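Local coordinates for protein hydrazine synthase subunit gamma (Candidatus Kuenenia stuttgartiensis, PDB 5C2V) that reduces nitric oxide to hydroxylamine as the diheme gamma subunit of hydrazine synthase, the complex that condenses nitric oxide with ammonium to form hydrazine, at residues S40-Y45 with S140-E145; G75-L80 with G86-T91; R124-D129 with E145-Y150; T269-G274 with N285-K290. All coordinates share one frame; numbering follows the deposited sequence.

Contact 1: residues S40-Y45 with S140-E145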
# COMPACT_ATOMS: atom_id res chain seq x y z
N SER C 40 -38.33 48.61 22.87
CA SER C 40 -39.27 47.54 22.54
C SER C 40 -39.37 47.32 21.03
O SER C 40 -40.08 46.42 20.58
CB SER C 40 -40.65 47.85 23.12
OG SER C 40 -41.18 49.04 22.57
N GLU C 41 -38.68 48.15 20.26
CA GLU C 41 -38.67 47.99 18.81
C GLU C 41 -37.58 47.02 18.36
O GLU C 41 -37.57 46.57 17.22
CB GLU C 41 -38.49 49.35 18.12
CG GLU C 41 -37.19 50.07 18.45
CD GLU C 41 -37.26 50.90 19.72
OE1 GLU C 41 -38.21 50.71 20.51
OE2 GLU C 41 -36.36 51.74 19.93
N LEU C 42 -36.67 46.71 19.27
CA LEU C 42 -35.57 45.79 18.98
C LEU C 42 -35.81 44.36 19.46
O LEU C 42 -34.97 43.49 19.25
CB LEU C 42 -34.27 46.32 19.59
CG LEU C 42 -33.82 47.71 19.14
CD1 LEU C 42 -32.47 48.06 19.74
CD2 LEU C 42 -33.79 47.80 17.63
N VAL C 43 -36.96 44.12 20.09
CA VAL C 43 -37.20 42.85 20.77
C VAL C 43 -37.30 41.66 19.80
O VAL C 43 -36.83 40.56 20.11
CB VAL C 43 -38.48 42.92 21.64
CG1 VAL C 43 -39.70 43.24 20.79
CG2 VAL C 43 -38.69 41.63 22.42
N ARG C 44 -37.89 41.87 18.63
CA ARG C 44 -38.09 40.78 17.68
C ARG C 44 -36.76 40.38 17.04
O ARG C 44 -36.49 39.19 16.84
CB ARG C 44 -39.10 41.18 16.60
CG ARG C 44 -39.70 40.00 15.86
CD ARG C 44 -40.88 40.41 14.99
NE ARG C 44 -41.68 39.27 14.58
CZ ARG C 44 -41.47 38.58 13.46
NH1 ARG C 44 -40.49 38.92 12.64
NH2 ARG C 44 -42.25 37.54 13.16
N TYR C 45 -35.94 41.38 16.72
CA TYR C 45 -34.59 41.13 16.22
C TYR C 45 -33.82 40.29 17.23
O TYR C 45 -33.09 39.36 16.86
CB TYR C 45 -33.85 42.45 15.96
CG TYR C 45 -34.54 43.37 14.97
CD1 TYR C 45 -34.46 43.14 13.60
CD2 TYR C 45 -35.27 44.47 15.41
CE1 TYR C 45 -35.08 43.98 12.70
CE2 TYR C 45 -35.90 45.31 14.51
CZ TYR C 45 -35.80 45.06 13.16
OH TYR C 45 -36.43 45.90 12.26
N SER C 140 -22.50 42.27 16.97
CA SER C 140 -22.42 43.71 16.79
C SER C 140 -23.12 44.37 17.98
O SER C 140 -23.90 43.72 18.67
CB SER C 140 -23.06 44.13 15.47
OG SER C 140 -24.44 43.84 15.45
N PRO C 141 -22.82 45.66 18.24
CA PRO C 141 -23.48 46.35 19.35
C PRO C 141 -25.01 46.30 19.25
O PRO C 141 -25.69 46.04 20.24
CB PRO C 141 -22.98 47.79 19.21
CG PRO C 141 -21.68 47.68 18.52
CD PRO C 141 -21.80 46.50 17.59
N MET C 142 -25.52 46.53 18.04
CA MET C 142 -26.95 46.58 17.80
C MET C 142 -27.63 45.24 18.08
O MET C 142 -28.64 45.18 18.78
CB MET C 142 -27.23 47.01 16.36
CG MET C 142 -28.64 47.53 16.12
SD MET C 142 -28.97 49.04 17.05
CE MET C 142 -30.64 49.41 16.53
N ARG C 143 -27.07 44.16 17.54
CA ARG C 143 -27.64 42.83 17.71
C ARG C 143 -27.59 42.39 19.17
O ARG C 143 -28.52 41.74 19.66
CB ARG C 143 -26.92 41.82 16.81
CG ARG C 143 -27.32 41.92 15.35
CD ARG C 143 -26.75 40.78 14.50
NE ARG C 143 -25.40 41.06 14.03
CZ ARG C 143 -24.32 40.39 14.41
NH1 ARG C 143 -24.42 39.39 15.28
NH2 ARG C 143 -23.13 40.72 13.92
N LEU C 144 -26.51 42.74 19.86
CA LEU C 144 -26.39 42.43 21.28
C LEU C 144 -27.46 43.17 22.07
O LEU C 144 -28.17 42.57 22.89
CB LEU C 144 -25.00 42.80 21.80
CG LEU C 144 -24.77 42.52 23.29
CD1 LEU C 144 -25.12 41.07 23.63
CD2 LEU C 144 -23.34 42.84 23.69
N GLU C 145 -27.60 44.47 21.82
CA GLU C 145 -28.60 45.28 22.51
C GLU C 145 -30.01 44.74 22.26
O GLU C 145 -30.83 44.69 23.18
CB GLU C 145 -28.52 46.74 22.07
CG GLU C 145 -29.49 47.65 22.80
CD GLU C 145 -29.43 49.09 22.31
OE1 GLU C 145 -28.63 49.38 21.40
OE2 GLU C 145 -30.18 49.93 22.86
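Leu42 meets Met142 and Glu145 in a small contact with an apolar core, Leu42 on Met142, and the flank of an acid beside it. Both methyls of the leucine fork receive the thioether methyl of Met142: its CE lies 3.7 Å from Leu42 CD2 and 3.9 Å from Leu42 CD1, the two side chains crossing at about a right angle. Met142 gets there by starting away from its backbone N (chi1 -161°) and then bending at chi2 (64°). Glu145 passes obliquely, its extended chain bringing the carboxylate carbon CD to 4.1 Å from Leu42 CD1, with no polar partner in segment 40-45.

No hydrogen bond links the segments; the polar bonds nearby serve other ends. Ser140 is the N-cap of helix 141-152, its OG accepting a weak bond from Arg143 N at 3.4 Å. Arg44 donates to the carbonyls of Tyr339 and Phe340 of the beta subunit.

The residue just before helix 43-51 meets helix 141-152 through non-directional dispersion and the burial of Leu42.

Contact 2: residues G75-L80 with G86-T91. With CA (calcium ion), chain U; CA (calcium ion), chain S; HEC (heme c), chain V.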
# COMPACT_ATOMS: atom_id res chain seq x y z
N GLY C 75 -33.34 22.52 31.00
CA GLY C 75 -32.88 21.77 32.15
C GLY C 75 -31.55 21.07 31.93
O GLY C 75 -31.10 20.29 32.78
N LEU C 76 -30.91 21.34 30.79
CA LEU C 76 -29.63 20.74 30.47
C LEU C 76 -28.51 21.30 31.34
O LEU C 76 -28.40 22.51 31.52
CB LEU C 76 -29.29 20.94 28.99
CG LEU C 76 -30.11 20.13 27.98
CD1 LEU C 76 -29.78 20.56 26.56
CD2 LEU C 76 -29.85 18.64 28.17
N ILE C 77 -27.67 20.41 31.87
CA ILE C 77 -26.59 20.80 32.76
C ILE C 77 -25.24 20.74 32.04
O ILE C 77 -24.86 19.70 31.51
CB ILE C 77 -26.55 19.91 34.02
CG1 ILE C 77 -27.91 19.94 34.71
CG2 ILE C 77 -25.45 20.36 34.96
CD1 ILE C 77 -28.01 19.02 35.90
N TRP C 78 -24.53 21.87 32.03
CA TRP C 78 -23.31 22.00 31.24
C TRP C 78 -22.08 22.30 32.09
O TRP C 78 -22.20 22.79 33.22
CB TRP C 78 -23.48 23.11 30.20
CG TRP C 78 -24.62 22.88 29.28
CD1 TRP C 78 -25.87 23.41 29.37
CD2 TRP C 78 -24.63 22.04 28.12
NE1 TRP C 78 -26.66 22.97 28.33
CE2 TRP C 78 -25.91 22.12 27.55
CE3 TRP C 78 -23.67 21.23 27.50
CZ2 TRP C 78 -26.27 21.42 26.40
CZ3 TRP C 78 -24.02 20.54 26.36
CH2 TRP C 78 -25.31 20.64 25.82
N ASP C 79 -20.90 22.02 31.55
CA ASP C 79 -19.67 22.44 32.19
C ASP C 79 -19.01 23.55 31.36
O ASP C 79 -18.38 23.28 30.34
CB ASP C 79 -18.73 21.25 32.38
CG ASP C 79 -17.47 21.62 33.14
OD1 ASP C 79 -17.43 22.72 33.70
OD2 ASP C 79 -16.54 20.79 33.18
N LEU C 80 -19.16 24.78 31.83
CA LEU C 80 -18.57 25.96 31.20
C LEU C 80 -17.13 26.20 31.67
O LEU C 80 -16.76 25.81 32.77
CB LEU C 80 -19.43 27.20 31.48
CG LEU C 80 -20.89 27.08 31.02
CD1 LEU C 80 -21.65 28.37 31.26
CD2 LEU C 80 -20.97 26.66 29.56
N GLY C 86 -15.19 20.67 35.93
CA GLY C 86 -15.73 19.80 36.96
C GLY C 86 -16.75 20.54 37.80
O GLY C 86 -17.35 19.97 38.71
N SER C 87 -16.93 21.82 37.50
CA SER C 87 -17.93 22.65 38.16
C SER C 87 -19.14 22.80 37.26
O SER C 87 -19.06 23.50 36.25
CB SER C 87 -17.36 24.02 38.51
OG SER C 87 -16.98 24.73 37.34
N TRP C 88 -20.25 22.18 37.64
CA TRP C 88 -21.42 22.08 36.77
C TRP C 88 -22.43 23.20 36.98
O TRP C 88 -22.65 23.65 38.10
CB TRP C 88 -22.11 20.73 36.98
CG TRP C 88 -21.20 19.57 36.74
CD1 TRP C 88 -20.50 18.87 37.68
CD2 TRP C 88 -20.90 18.96 35.48
NE1 TRP C 88 -19.77 17.87 37.08
CE2 TRP C 88 -20.00 17.90 35.73
CE3 TRP C 88 -21.30 19.21 34.17
CZ2 TRP C 88 -19.50 17.10 34.71
CZ3 TRP C 88 -20.79 18.41 33.16
CH2 TRP C 88 -19.91 17.37 33.44
N LYS C 89 -23.06 23.64 35.89
CA LYS C 89 -24.11 24.65 35.97
C LYS C 89 -25.38 24.29 35.20
O LYS C 89 -25.37 24.12 33.98
CB LYS C 89 -23.60 26.01 35.50
CG LYS C 89 -22.71 26.70 36.49
CD LYS C 89 -23.43 27.05 37.78
CE LYS C 89 -22.60 27.98 38.64
NZ LYS C 89 -21.23 27.45 38.87
N ASN C 90 -26.47 24.18 35.96
CA ASN C 90 -27.83 24.06 35.47
C ASN C 90 -28.16 25.24 34.54
O ASN C 90 -27.79 26.37 34.83
CB ASN C 90 -28.77 23.96 36.69
CG ASN C 90 -30.20 24.43 36.43
OD1 ASN C 90 -30.68 24.46 35.31
ND2 ASN C 90 -30.88 24.79 37.51
N THR C 91 -28.86 24.97 33.44
CA THR C 91 -29.19 26.02 32.48
C THR C 91 -30.23 26.98 33.07
O THR C 91 -31.30 26.56 33.50
CB THR C 91 -29.73 25.45 31.15
OG1 THR C 91 -28.73 24.61 30.56
CG2 THR C 91 -30.07 26.57 30.18
CA CA U . -17.84 24.74 34.66
CA CA S . -32.82 24.67 36.70
FE HEC V . -27.20 30.98 28.52
CHA HEC V . -27.11 31.57 31.91
CHB HEC V . -28.73 33.98 28.04
CHC HEC V . -27.06 30.50 25.11
CHD HEC V . -26.38 27.68 28.99
NA HEC V . -27.78 32.52 29.76
C1A HEC V . -27.72 32.53 31.14
C2A HEC V . -28.42 33.72 31.61
C3A HEC V . -28.87 34.38 30.53
C4A HEC V . -28.47 33.64 29.35
CMA HEC V . -29.66 35.71 30.49
CAA HEC V . -28.59 34.13 33.09
CBA HEC V . -30.06 34.16 33.51
CGA HEC V . -30.19 34.60 34.94
O1A HEC V . -29.14 34.77 35.62
O2A HEC V . -31.34 34.78 35.41
NB HEC V . -27.90 31.99 26.87
C1B HEC V . -28.27 33.32 26.93
C2B HEC V . -28.07 33.90 25.61
C3B HEC V . -27.62 32.94 24.80
C4B HEC V . -27.50 31.72 25.57
CMB HEC V . -28.37 35.37 25.24
CAB HEC V . -27.26 33.08 23.30
CBB HEC V . -25.99 33.93 23.11
NC HEC V . -26.81 29.38 27.27
C1C HEC V . -26.77 29.41 25.89
C2C HEC V . -26.24 28.14 25.43
C3C HEC V . -26.19 27.32 26.49
C4C HEC V . -26.46 28.11 27.68
CMC HEC V . -26.21 27.71 23.95
CAC HEC V . -25.76 25.83 26.48
CBC HEC V . -24.26 25.71 26.12
ND HEC V . -26.87 29.79 30.20
C1D HEC V . -26.39 28.48 30.12
C2D HEC V . -25.88 28.09 31.41
C3D HEC V . -26.11 29.31 32.32
C4D HEC V . -26.73 30.31 31.49
CMD HEC V . -25.24 26.74 31.80
CAD HEC V . -25.74 29.43 33.82
CBD HEC V . -24.27 29.81 33.92
CGD HEC V . -23.88 29.96 35.37
O1D HEC V . -22.70 30.27 35.65
O2D HEC V . -24.77 29.77 36.24
O HOH W 1 -33.10 26.88 35.76
O HOH W 2 -33.71 23.73 34.71
O HOH W 3 -20.07 25.03 33.80
O HOH W 4 -25.21 31.61 28.72
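The Trp78 indole is bordered by Thr91 at its edge, where Thr91 OG1 lies in the ring plane 3.3 Å from Trp78 CD1, while one face carries heme c, its CAC 3.5 Å from Trp78 NE1 and offset toward the rim. The Trp88 ring, met obliquely, has Asp79 CB 3.6 Å from its CZ3. Trp88 CB packs against Ile77 CG2, and Trp88 NE1 is hydrogen-bonded to Tyr578 of the alpha subunit.

The rings branch from a two-stranded antiparallel beta hairpin, strands 77-78 and 89-90, with the hydrogen-bonded pair Trp78 and Lys89 on one face and the non-hydrogen-bonded pair Ile77 and Asn90 on the other. Lys89 N donates to Trp78 O (2.9 Å) and Trp78 N to Lys89 O (3.1 Å).

At the turn end, Asp79 CG, anti to the backbone N (chi1 -176°), carries the carboxylate out between a calcium ion and Gly86: OD1 binds the calcium at 2.3 Å, while OD2, met from above the carboxylate plane, takes an almost straight bond (179°) from Gly86 N. Leu80, Ser87, Glu83, Gly84 and a water also bind this calcium. Asn90 binds a second calcium, though the modelled fit of its amide is doubtful; its ND2 also bonds Phe271 O.

Contact 3: residues R124-D129 with E145-Y150. With HEC (heme c), chain V.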
# COMPACT_ATOMS: atom_id res chain seq x y z
N ARG C 124 -23.08 41.17 29.51
CA ARG C 124 -21.88 40.41 29.83
C ARG C 124 -22.15 38.90 29.86
O ARG C 124 -21.23 38.10 29.97
CB ARG C 124 -21.30 40.86 31.17
CG ARG C 124 -20.65 42.23 31.14
CD ARG C 124 -20.04 42.57 32.49
NE ARG C 124 -19.13 43.71 32.41
CZ ARG C 124 -18.38 44.14 33.42
NH1 ARG C 124 -18.42 43.52 34.59
NH2 ARG C 124 -17.58 45.19 33.26
N VAL C 125 -23.42 38.53 29.77
CA VAL C 125 -23.80 37.12 29.72
C VAL C 125 -23.83 36.63 28.27
O VAL C 125 -23.06 35.75 27.89
CB VAL C 125 -25.17 36.87 30.37
CG1 VAL C 125 -25.58 35.42 30.20
CG2 VAL C 125 -25.14 37.25 31.84
N CYS C 126 -24.72 37.20 27.47
CA CYS C 126 -24.89 36.80 26.08
C CYS C 126 -23.74 37.26 25.19
O CYS C 126 -23.30 36.52 24.32
CB CYS C 126 -26.20 37.33 25.53
SG CYS C 126 -27.65 36.61 26.30
N GLY C 127 -23.26 38.47 25.42
CA GLY C 127 -22.17 39.02 24.62
C GLY C 127 -20.90 38.21 24.72
O GLY C 127 -20.05 38.25 23.83
N ARG C 128 -20.77 37.47 25.81
CA ARG C 128 -19.62 36.60 26.03
C ARG C 128 -19.74 35.27 25.28
O ARG C 128 -18.74 34.73 24.80
CB ARG C 128 -19.44 36.32 27.52
CG ARG C 128 -18.21 36.97 28.13
CD ARG C 128 -17.95 36.43 29.52
NE ARG C 128 -16.57 36.66 29.94
CZ ARG C 128 -15.81 35.75 30.52
NH1 ARG C 128 -16.28 34.53 30.76
NH2 ARG C 128 -14.56 36.05 30.87
N ASP C 129 -20.96 34.77 25.17
CA ASP C 129 -21.23 33.44 24.61
C ASP C 129 -20.64 33.15 23.22
O ASP C 129 -20.25 32.01 22.97
CB ASP C 129 -22.74 33.21 24.57
CG ASP C 129 -23.33 32.98 25.95
OD1 ASP C 129 -22.56 32.66 26.88
OD2 ASP C 129 -24.57 33.11 26.10
N GLU C 145 -27.60 44.47 21.82
CA GLU C 145 -28.60 45.28 22.51
C GLU C 145 -30.01 44.74 22.26
O GLU C 145 -30.83 44.69 23.18
CB GLU C 145 -28.52 46.74 22.07
CG GLU C 145 -29.49 47.65 22.80
CD GLU C 145 -29.43 49.09 22.31
OE1 GLU C 145 -28.63 49.38 21.40
OE2 GLU C 145 -30.18 49.93 22.86
N ALA C 146 -30.27 44.34 21.02
CA ALA C 146 -31.57 43.77 20.66
C ALA C 146 -31.82 42.46 21.42
O ALA C 146 -32.92 42.23 21.92
CB ALA C 146 -31.64 43.53 19.16
N LEU C 147 -30.79 41.63 21.50
CA LEU C 147 -30.87 40.37 22.23
C LEU C 147 -31.22 40.61 23.69
O LEU C 147 -32.13 39.98 24.25
CB LEU C 147 -29.55 39.60 22.11
CG LEU C 147 -29.47 38.20 22.71
CD1 LEU C 147 -30.63 37.35 22.23
CD2 LEU C 147 -28.14 37.56 22.36
N ILE C 148 -30.50 41.54 24.31
CA ILE C 148 -30.74 41.90 25.71
C ILE C 148 -32.15 42.45 25.89
O ILE C 148 -32.81 42.18 26.89
CB ILE C 148 -29.71 42.93 26.21
CG1 ILE C 148 -28.30 42.40 26.00
CG2 ILE C 148 -29.95 43.26 27.67
CD1 ILE C 148 -28.06 41.04 26.60
N CYS C 149 -32.62 43.22 24.91
CA CYS C 149 -33.99 43.73 24.93
C CYS C 149 -34.99 42.58 24.91
O CYS C 149 -36.02 42.64 25.60
CB CYS C 149 -34.24 44.67 23.75
SG CYS C 149 -33.42 46.27 23.88
N TYR C 150 -34.70 41.54 24.14
CA TYR C 150 -35.56 40.37 24.09
C TYR C 150 -35.58 39.64 25.43
O TYR C 150 -36.63 39.19 25.89
CB TYR C 150 -35.13 39.40 22.99
CG TYR C 150 -35.79 38.04 23.10
CD1 TYR C 150 -37.10 37.85 22.67
CD2 TYR C 150 -35.12 36.95 23.64
CE1 TYR C 150 -37.71 36.62 22.78
CE2 TYR C 150 -35.72 35.72 23.75
CZ TYR C 150 -37.02 35.55 23.32
OH TYR C 150 -37.63 34.32 23.42
FE HEC V . -27.20 30.98 28.52
CHA HEC V . -27.11 31.57 31.91
CHB HEC V . -28.73 33.98 28.04
CHC HEC V . -27.06 30.50 25.11
CHD HEC V . -26.38 27.68 28.99
NA HEC V . -27.78 32.52 29.76
C1A HEC V . -27.72 32.53 31.14
C2A HEC V . -28.42 33.72 31.61
C3A HEC V . -28.87 34.38 30.53
C4A HEC V . -28.47 33.64 29.35
CMA HEC V . -29.66 35.71 30.49
CAA HEC V . -28.59 34.13 33.09
CBA HEC V . -30.06 34.16 33.51
CGA HEC V . -30.19 34.60 34.94
O1A HEC V . -29.14 34.77 35.62
O2A HEC V . -31.34 34.78 35.41
NB HEC V . -27.90 31.99 26.87
C1B HEC V . -28.27 33.32 26.93
C2B HEC V . -28.07 33.90 25.61
C3B HEC V . -27.62 32.94 24.80
C4B HEC V . -27.50 31.72 25.57
CMB HEC V . -28.37 35.37 25.24
CAB HEC V . -27.26 33.08 23.30
CBB HEC V . -25.99 33.93 23.11
NC HEC V . -26.81 29.38 27.27
C1C HEC V . -26.77 29.41 25.89
C2C HEC V . -26.24 28.14 25.43
C3C HEC V . -26.19 27.32 26.49
C4C HEC V . -26.46 28.11 27.68
CMC HEC V . -26.21 27.71 23.95
CAC HEC V . -25.76 25.83 26.48
CBC HEC V . -24.26 25.71 26.12
ND HEC V . -26.87 29.79 30.20
C1D HEC V . -26.39 28.48 30.12
C2D HEC V . -25.88 28.09 31.41
C3D HEC V . -26.11 29.31 32.32
C4D HEC V . -26.73 30.31 31.49
CMD HEC V . -25.24 26.74 31.80
CAD HEC V . -25.74 29.43 33.82
CBD HEC V . -24.27 29.81 33.92
CGD HEC V . -23.88 29.96 35.37
O1D HEC V . -22.70 30.27 35.65
O2D HEC V . -24.77 29.77 36.24
O HOH W 4 -25.21 31.61 28.72
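Cys126 turns its CB toward Leu147 and Ile148, which close over the base of its thioether link to heme c. The cysteine sulfur lies beside its backbone N and opposite the carbonyl carbon (chi1 -66°), a setting that brings SG to the ring substituent CMB of the heme at the covalent distance of 1.8 Å. Leu147 sets its CG anti to the backbone N (chi1 -175°). That rotation, with the turn at chi2, delivers one branch to the linkage: Leu147 CD2 stands 3.7 Å from Cys126 CB and 3.6 Å from heme CMB, so one methyl touches the carbon at each end of the C-S-C thioether. Ile148 folds its ethyl arm back at chi2 (-54°), and the terminal CD1 comes within 4.3 Å of Cys126 CB.

Two further side chains of 124-129 line the porphyrin. Val125 CG1 packs 3.5 Å from heme C3A. Asp129 OD2 is 3.3 Å from heme C4B and is hydrogen-bonded to the water that binds the heme iron, on a heme that appears to be the active-site one. This cysteine is a third covalent attachment for the heme, in addition to Cys63 and Cys66.

The contact thus places the end region of helix 123-126 against helix 141-152. Helix 43-51 packs on that same helix, its Phe50 touching Leu147 and its Val43 touching Tyr150.

Contact 4: residues T269-G274 with N285-K290; sequences TYFHDG and NTVNDK. With CA (calcium ion), chain S; HEC (heme c), chain B.
Phe271 carries most of this contact, presenting the edge of its ring to Val287 and Asn288. Phe271 CG lies anti to its carbonyl carbon (chi1 -72°), which points the ring at this pair. The nearest approach is apolar, Phe271 CE2 to Val287 CG2 at 3.5 Å, and that same methyl lies 3.9 Å from Phe271 CD2. Asn288 occupies the neighbouring stretch of the rim, its carboxamide standing almost upright to the ring, with planes 86° apart. Outside the segments, His293, an axial ligand of the second heme iron, meets Phe271 edge-to-face.

The same heme also reaches the rim of Phe271. Phe271 CE1 is 3.9 Å from heme CHA at the ring edge, and each propionate receives a weak hydrogen bond here: Phe271 N to heme O2A at 2.8 Å and His272 ND1 to heme O1D at 2.7 Å. Asp251 takes the other imidazole nitrogen of His272. Thr269 O contributes to a calcium site with Asn90 and Ser267.

Neither segment is helix or strand; both lie between strand 256-257 and helix 301-312 in the lobe of the second heme, and a backbone bond between His272 and Asn90 reaches strand 89-90.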
# COMPACT_ATOMS: atom_id res chain seq x y z
N THR C 269 -34.87 20.55 37.34
CA THR C 269 -33.67 20.26 38.11
C THR C 269 -32.99 21.51 38.75
O THR C 269 -32.21 22.23 38.11
CB THR C 269 -32.67 19.49 37.26
OG1 THR C 269 -33.29 18.27 36.82
CG2 THR C 269 -31.50 19.13 38.08
N TYR C 270 -33.44 21.83 39.97
CA TYR C 270 -33.05 23.01 40.74
C TYR C 270 -31.64 23.07 41.38
O TYR C 270 -30.80 22.18 41.19
CB TYR C 270 -34.08 23.20 41.86
CG TYR C 270 -35.46 22.87 41.36
CD1 TYR C 270 -36.16 23.78 40.59
CD2 TYR C 270 -36.04 21.64 41.62
CE1 TYR C 270 -37.40 23.48 40.11
CE2 TYR C 270 -37.29 21.33 41.14
CZ TYR C 270 -37.97 22.26 40.38
OH TYR C 270 -39.22 21.97 39.90
N PHE C 271 -31.45 24.12 42.17
CA PHE C 271 -30.19 24.74 42.60
C PHE C 271 -29.27 25.18 41.44
O PHE C 271 -29.75 25.43 40.34
CB PHE C 271 -29.41 23.80 43.53
CG PHE C 271 -30.03 23.66 44.89
CD1 PHE C 271 -30.69 24.72 45.48
CD2 PHE C 271 -29.95 22.46 45.59
CE1 PHE C 271 -31.27 24.60 46.73
CE2 PHE C 271 -30.52 22.33 46.84
CZ PHE C 271 -31.18 23.40 47.41
N HIS C 272 -27.96 25.25 41.69
CA HIS C 272 -27.04 25.79 40.68
C HIS C 272 -26.47 24.74 39.72
O HIS C 272 -26.37 24.97 38.52
CB HIS C 272 -25.91 26.58 41.34
CG HIS C 272 -24.91 25.75 42.08
ND1 HIS C 272 -25.22 25.07 43.25
CD2 HIS C 272 -23.60 25.51 41.85
CE1 HIS C 272 -24.14 24.44 43.68
NE2 HIS C 272 -23.15 24.69 42.85
N ASP C 273 -26.08 23.60 40.28
CA ASP C 273 -25.47 22.53 39.49
C ASP C 273 -26.54 21.56 39.04
O ASP C 273 -26.26 20.60 38.32
CB ASP C 273 -24.39 21.81 40.30
CG ASP C 273 -24.96 21.09 41.51
OD1 ASP C 273 -26.04 21.49 41.99
OD2 ASP C 273 -24.33 20.12 41.97
N GLY C 274 -27.76 21.81 39.47
CA GLY C 274 -28.85 20.90 39.21
C GLY C 274 -28.74 19.68 40.10
O GLY C 274 -29.03 18.55 39.69
N ASN C 285 -33.10 17.91 52.72
CA ASN C 285 -31.72 17.91 53.22
C ASN C 285 -30.92 16.72 52.70
O ASN C 285 -30.20 16.06 53.45
CB ASN C 285 -31.68 17.94 54.75
CG ASN C 285 -32.22 19.23 55.33
OD1 ASN C 285 -32.09 20.30 54.73
ND2 ASN C 285 -32.83 19.14 56.50
N THR C 286 -31.07 16.46 51.41
CA THR C 286 -30.34 15.41 50.73
C THR C 286 -29.15 16.01 49.98
O THR C 286 -27.99 15.66 50.24
CB THR C 286 -31.24 14.64 49.75
OG1 THR C 286 -31.96 15.56 48.93
CG2 THR C 286 -32.23 13.77 50.52
N VAL C 287 -29.44 16.91 49.05
CA VAL C 287 -28.42 17.51 48.20
C VAL C 287 -27.78 18.77 48.80
O VAL C 287 -26.98 19.43 48.15
CB VAL C 287 -28.99 17.86 46.81
CG1 VAL C 287 -29.41 16.60 46.08
CG2 VAL C 287 -30.16 18.82 46.95
N ASN C 288 -28.14 19.11 50.04
CA ASN C 288 -27.52 20.23 50.73
C ASN C 288 -27.22 19.92 52.20
O ASN C 288 -27.75 18.96 52.76
CB ASN C 288 -28.39 21.49 50.63
CG ASN C 288 -29.78 21.28 51.19
OD1 ASN C 288 -30.00 21.40 52.40
ND2 ASN C 288 -30.74 20.97 50.32
N ASP C 289 -26.38 20.75 52.82
CA ASP C 289 -26.02 20.57 54.23
C ASP C 289 -27.24 20.74 55.13
O ASP C 289 -28.19 21.44 54.77
CB ASP C 289 -24.92 21.55 54.63
CG ASP C 289 -23.55 21.13 54.15
OD1 ASP C 289 -23.34 19.91 53.94
OD2 ASP C 289 -22.68 22.00 53.98
N LYS C 290 -27.21 20.10 56.29
CA LYS C 290 -28.37 20.04 57.17
C LYS C 290 -28.81 21.41 57.67
O LYS C 290 -28.03 22.14 58.29
CB LYS C 290 -28.09 19.12 58.35
CG LYS C 290 -29.34 18.59 59.04
CD LYS C 290 -28.98 17.58 60.12
CE LYS C 290 -30.22 16.86 60.62
NZ LYS C 290 -30.90 16.11 59.52
CA CA S . -32.82 24.67 36.70
FE HEC B . -34.00 28.94 48.87
CHA HEC B . -32.59 28.13 45.85
CHB HEC B . -36.83 27.22 48.02
CHC HEC B . -35.10 29.12 52.14
CHD HEC B . -31.36 30.96 49.64
NA HEC B . -34.59 27.85 47.24
C1A HEC B . -33.88 27.69 46.07
C2A HEC B . -34.71 26.96 45.14
C3A HEC B . -35.88 26.71 45.73
C4A HEC B . -35.83 27.26 47.07
CMA HEC B . -37.08 25.97 45.10
CAA HEC B . -34.33 26.56 43.70
CBA HEC B . -34.21 27.81 42.83
CGA HEC B . -33.61 27.45 41.49
O1A HEC B . -33.70 28.28 40.55
O2A HEC B . -33.05 26.33 41.37
NB HEC B . -35.70 28.35 49.88
C1B HEC B . -36.67 27.52 49.36
C2B HEC B . -37.47 27.02 50.45
C3B HEC B . -37.00 27.55 51.59
C4B HEC B . -35.87 28.40 51.25
CMB HEC B . -38.68 26.06 50.30
CAB HEC B . -37.53 27.31 53.02
CBB HEC B . -37.21 25.87 53.48
NC HEC B . -33.35 29.87 50.58
C1C HEC B . -33.95 29.81 51.82
C2C HEC B . -33.09 30.52 52.76
C3C HEC B . -32.12 31.12 52.05
C4C HEC B . -32.23 30.66 50.68
CMC HEC B . -33.46 30.83 54.22
CAC HEC B . -31.01 32.04 52.60
CBC HEC B . -30.04 31.24 53.51
ND HEC B . -32.27 29.52 47.86
C1D HEC B . -31.25 30.25 48.47
C2D HEC B . -30.05 30.14 47.67
C3D HEC B . -30.44 29.26 46.47
C4D HEC B . -31.83 28.92 46.68
CMD HEC B . -28.67 30.79 47.95
CAD HEC B . -29.55 28.80 45.30
CBD HEC B . -28.46 27.87 45.83
CGD HEC B . -27.78 27.18 44.68
O1D HEC B . -26.89 26.32 44.93
O2D HEC B . -28.13 27.48 43.51
O HOH W 2 -33.71 23.73 34.71
O HOH W 1 -33.10 26.88 35.76

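Overall arrangement
From the N terminus, the start of helix 43-51 opens the wide loop that contact 1 closes on helix 141-152. Nested inside that loop, contact 2 closes the short hairpin of strands 77-78 and 89-90. Contact 3 opens next, on helix 123-126, and crosses contact 1 along the chain: both end on helix 141-152, share Glu145 and touch directly. Contacts 2 and 3 do not touch, yet both reach the first heme. Contact 4 follows in series, closing a loop in the second-heme lobe about 36 Å, centre to centre, from contact 1. Contact 2 joins it to the first lobe, through a shared calcium ion and probable hydrogen bonds from Asn90 to Phe271 and His272.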